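Local structure of leucine-rich repeat protein TpLRR (Treponema pallidum, 6MLX) at residues Asp130-Asn135 and Ser153-Val158. The protein is of unknown function, but as a secreted, probably periplasmic leucine-rich repeat protein of the syphilis spirochaete it may serve in binding other molecules. Sequence-based numbering, arbitrary orientation.
Sequences DVVLPN and SVRLPV
Strands 130-132 and 153-155 lie side by side in parallel and in exact register, Asp130 beside Ser153, Val131 beside Val154 and Val132 beside Arg155. Val131 makes two bonds across the strands, its N giving a nearly straight one (167°) to Ser153 O while its O accepts Arg155 N; Leu133 N then reaches Arg155 O at 2.9 Å. A water donates to both Ser153 OG and Val131 O, which thus accepts a second donor. That hydroxyl, anti to its backbone N, also bonds Glu176 on the next strand.

On the outer face Val132 and Arg155 run alongside each other. Arg155 leaves the backbone extended, with CG anti to N, then bends at chi3 (-57°), and this turn brings the guanidinium over the valine: Val132 CG2 sits above the centre of one face, while CG1 meets NH1 at 3.4 Å. Asp130 OD1 comes to 3.4 Å from Ser153 CB, a van der Waals contact with no hydrogen bond across the pair.

The inner face is aliphatic. Val131 CG1 rests against Val154 CG2 at 4.1 Å, although Val131 holds an eclipsed chi1 of 0°. Leu133, with CG anti to its carbonyl carbon, places CB 3.9 Å from Pro157 CD, and its CD1 faces both Val154 CG1 and Leu156 CD2 across loose contacts. Phe110 touches Leu133 from an earlier loop, and Leu177 continues the core beyond Val154 and Leu156.

Where the strands end, a side chain takes over the pairing. Asn135 OD1 accepts Val158 N at 2.8 Å, with the donor above the amide carbonyl plane, and the carboxamide crosses obliquely against Val158 CB and CG1. With the opposite polarity, Asn179 ND2 of the following coil donates to Leu156 O. Such stacking of equivalent short strands and the extended Leu-Pro segments that follow them, coil upon coil, is characteristic of the BspA-type leucine-rich repeat solenoid.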
loop_
_atom_site.group_PDB
_atom_site.type_symbol
_atom_site.label_atom_id
_atom_site.label_comp_id
_atom_site.label_asym_id
_atom_site.label_seq_id
_atom_site.Cartn_x
_atom_site.Cartn_y
_atom_site.Cartn_z
ATOM N N ASP A 130 5.373 -9.608 -5.380
ATOM C CA ASP A 130 4.101 -10.284 -5.155
ATOM C C ASP A 130 3.245 -9.414 -4.248
ATOM O O ASP A 130 3.760 -8.792 -3.313
ATOM C CB ASP A 130 4.273 -11.671 -4.496
ATOM C CG ASP A 130 4.948 -12.703 -5.403
ATOM O OD1 ASP A 130 4.866 -12.597 -6.638
ATOM O OD2 ASP A 130 5.540 -13.662 -4.853
ATOM N N VAL A 131 1.940 -9.364 -4.521
ATOM C CA VAL A 131 0.991 -8.806 -3.559
ATOM C C VAL A 131 -0.238 -9.699 -3.493
ATOM O O VAL A 131 -0.737 -10.197 -4.510
ATOM C CB VAL A 131 0.595 -7.327 -3.828
ATOM C CG1 VAL A 131 1.276 -6.766 -5.028
ATOM C CG2 VAL A 131 -0.930 -7.131 -3.896
ATOM N N VAL A 132 -0.681 -9.927 -2.268
ATOM C CA VAL A 132 -1.870 -10.700 -1.969
ATOM C C VAL A 132 -2.813 -9.770 -1.237
ATOM O O VAL A 132 -2.495 -9.299 -0.143
ATOM C CB VAL A 132 -1.545 -11.932 -1.116
ATOM C CG1 VAL A 132 -2.829 -12.615 -0.670
ATOM C CG2 VAL A 132 -0.638 -12.876 -1.902
ATOM N N LEU A 133 -3.952 -9.495 -1.841
ATOM C CA LEU A 133 -4.925 -8.615 -1.221
ATOM C C LEU A 133 -5.934 -9.468 -0.460
ATOM O O LEU A 133 -6.613 -10.296 -1.079
ATOM C CB LEU A 133 -5.615 -7.755 -2.270
ATOM C CG LEU A 133 -4.684 -6.840 -3.092
ATOM C CD1 LEU A 133 -5.388 -6.222 -4.293
ATOM C CD2 LEU A 133 -4.069 -5.742 -2.213
ATOM N N PRO A 134 -6.040 -9.331 0.861
ATOM C CA PRO A 134 -7.030 -10.112 1.618
ATOM C C PRO A 134 -8.459 -9.785 1.204
ATOM O O PRO A 134 -8.746 -8.748 0.602
ATOM C CB PRO A 134 -6.776 -9.694 3.073
ATOM C CG PRO A 134 -5.398 -9.079 3.059
ATOM C CD PRO A 134 -5.275 -8.424 1.725
ATOM N N ASN A 135 -9.374 -10.692 1.553
ATOM C CA ASN A 135 -10.771 -10.494 1.185
ATOM C C ASN A 135 -11.405 -9.313 1.924
ATOM O O ASN A 135 -12.429 -8.798 1.470
ATOM C CB ASN A 135 -11.563 -11.785 1.422
ATOM C CG ASN A 135 -11.201 -12.902 0.421
ATOM O OD1 ASN A 135 -10.691 -12.638 -0.669
ATOM N ND2 ASN A 135 -11.477 -14.148 0.797
ATOM N N SER A 153 2.811 -10.762 -9.696
ATOM C CA SER A 153 1.652 -11.533 -9.264
ATOM C C SER A 153 0.807 -10.715 -8.302
ATOM O O SER A 153 1.323 -10.205 -7.304
ATOM C CB SER A 153 2.092 -12.835 -8.576
ATOM O OG SER A 153 0.967 -13.560 -8.121
ATOM N N VAL A 154 -0.489 -10.624 -8.584
ATOM C CA VAL A 154 -1.454 -9.953 -7.719
ATOM C C VAL A 154 -2.642 -10.879 -7.520
ATOM O O VAL A 154 -3.242 -11.341 -8.500
ATOM C CB VAL A 154 -1.941 -8.613 -8.308
ATOM C CG1 VAL A 154 -3.072 -8.041 -7.448
ATOM C CG2 VAL A 154 -0.802 -7.623 -8.410
ATOM N N ARG A 155 -2.986 -11.151 -6.267
ATOM C CA ARG A 155 -4.229 -11.837 -5.947
ATOM C C ARG A 155 -5.233 -10.792 -5.478
ATOM O O ARG A 155 -4.962 -10.045 -4.530
ATOM C CB ARG A 155 -4.036 -12.917 -4.883
ATOM C CG ARG A 155 -5.329 -13.705 -4.549
ATOM C CD ARG A 155 -5.156 -14.557 -3.275
ATOM N NE ARG A 155 -4.034 -15.490 -3.389
ATOM C CZ ARG A 155 -3.413 -16.064 -2.358
ATOM N NH1 ARG A 155 -3.795 -15.810 -1.108
ATOM N NH2 ARG A 155 -2.396 -16.884 -2.579
ATOM N N LEU A 156 -6.371 -10.733 -6.153
ATOM C CA LEU A 156 -7.413 -9.774 -5.844
ATOM C C LEU A 156 -8.283 -10.268 -4.689
ATOM O O LEU A 156 -8.357 -11.473 -4.426
ATOM C CB LEU A 156 -8.276 -9.539 -7.078
ATOM C CG LEU A 156 -7.579 -8.912 -8.289
ATOM C CD1 LEU A 156 -8.458 -9.083 -9.510
ATOM C CD2 LEU A 156 -7.299 -7.449 -8.033
ATOM N N PRO A 157 -8.962 -9.353 -3.988
ATOM C CA PRO A 157 -9.979 -9.786 -3.019
ATOM C C PRO A 157 -11.093 -10.523 -3.750
ATOM O O PRO A 157 -11.437 -10.197 -4.887
ATOM C CB PRO A 157 -10.487 -8.468 -2.412
ATOM C CG PRO A 157 -9.561 -7.417 -2.875
ATOM C CD PRO A 157 -8.976 -7.893 -4.165
ATOM N N VAL A 158 -11.674 -11.517 -3.083
ATOM C CA VAL A 158 -12.667 -12.369 -3.736
ATOM C C VAL A 158 -13.865 -11.554 -4.243
ATOM O O VAL A 158 -14.403 -11.829 -5.320
ATOM C CB VAL A 158 -13.092 -13.513 -2.786
ATOM C CG1 VAL A 158 -14.119 -13.045 -1.797
ATOM C CG2 VAL A 158 -13.624 -14.679 -3.568
HETATM O O HOH W 1 0.141 -12.925 -5.704
#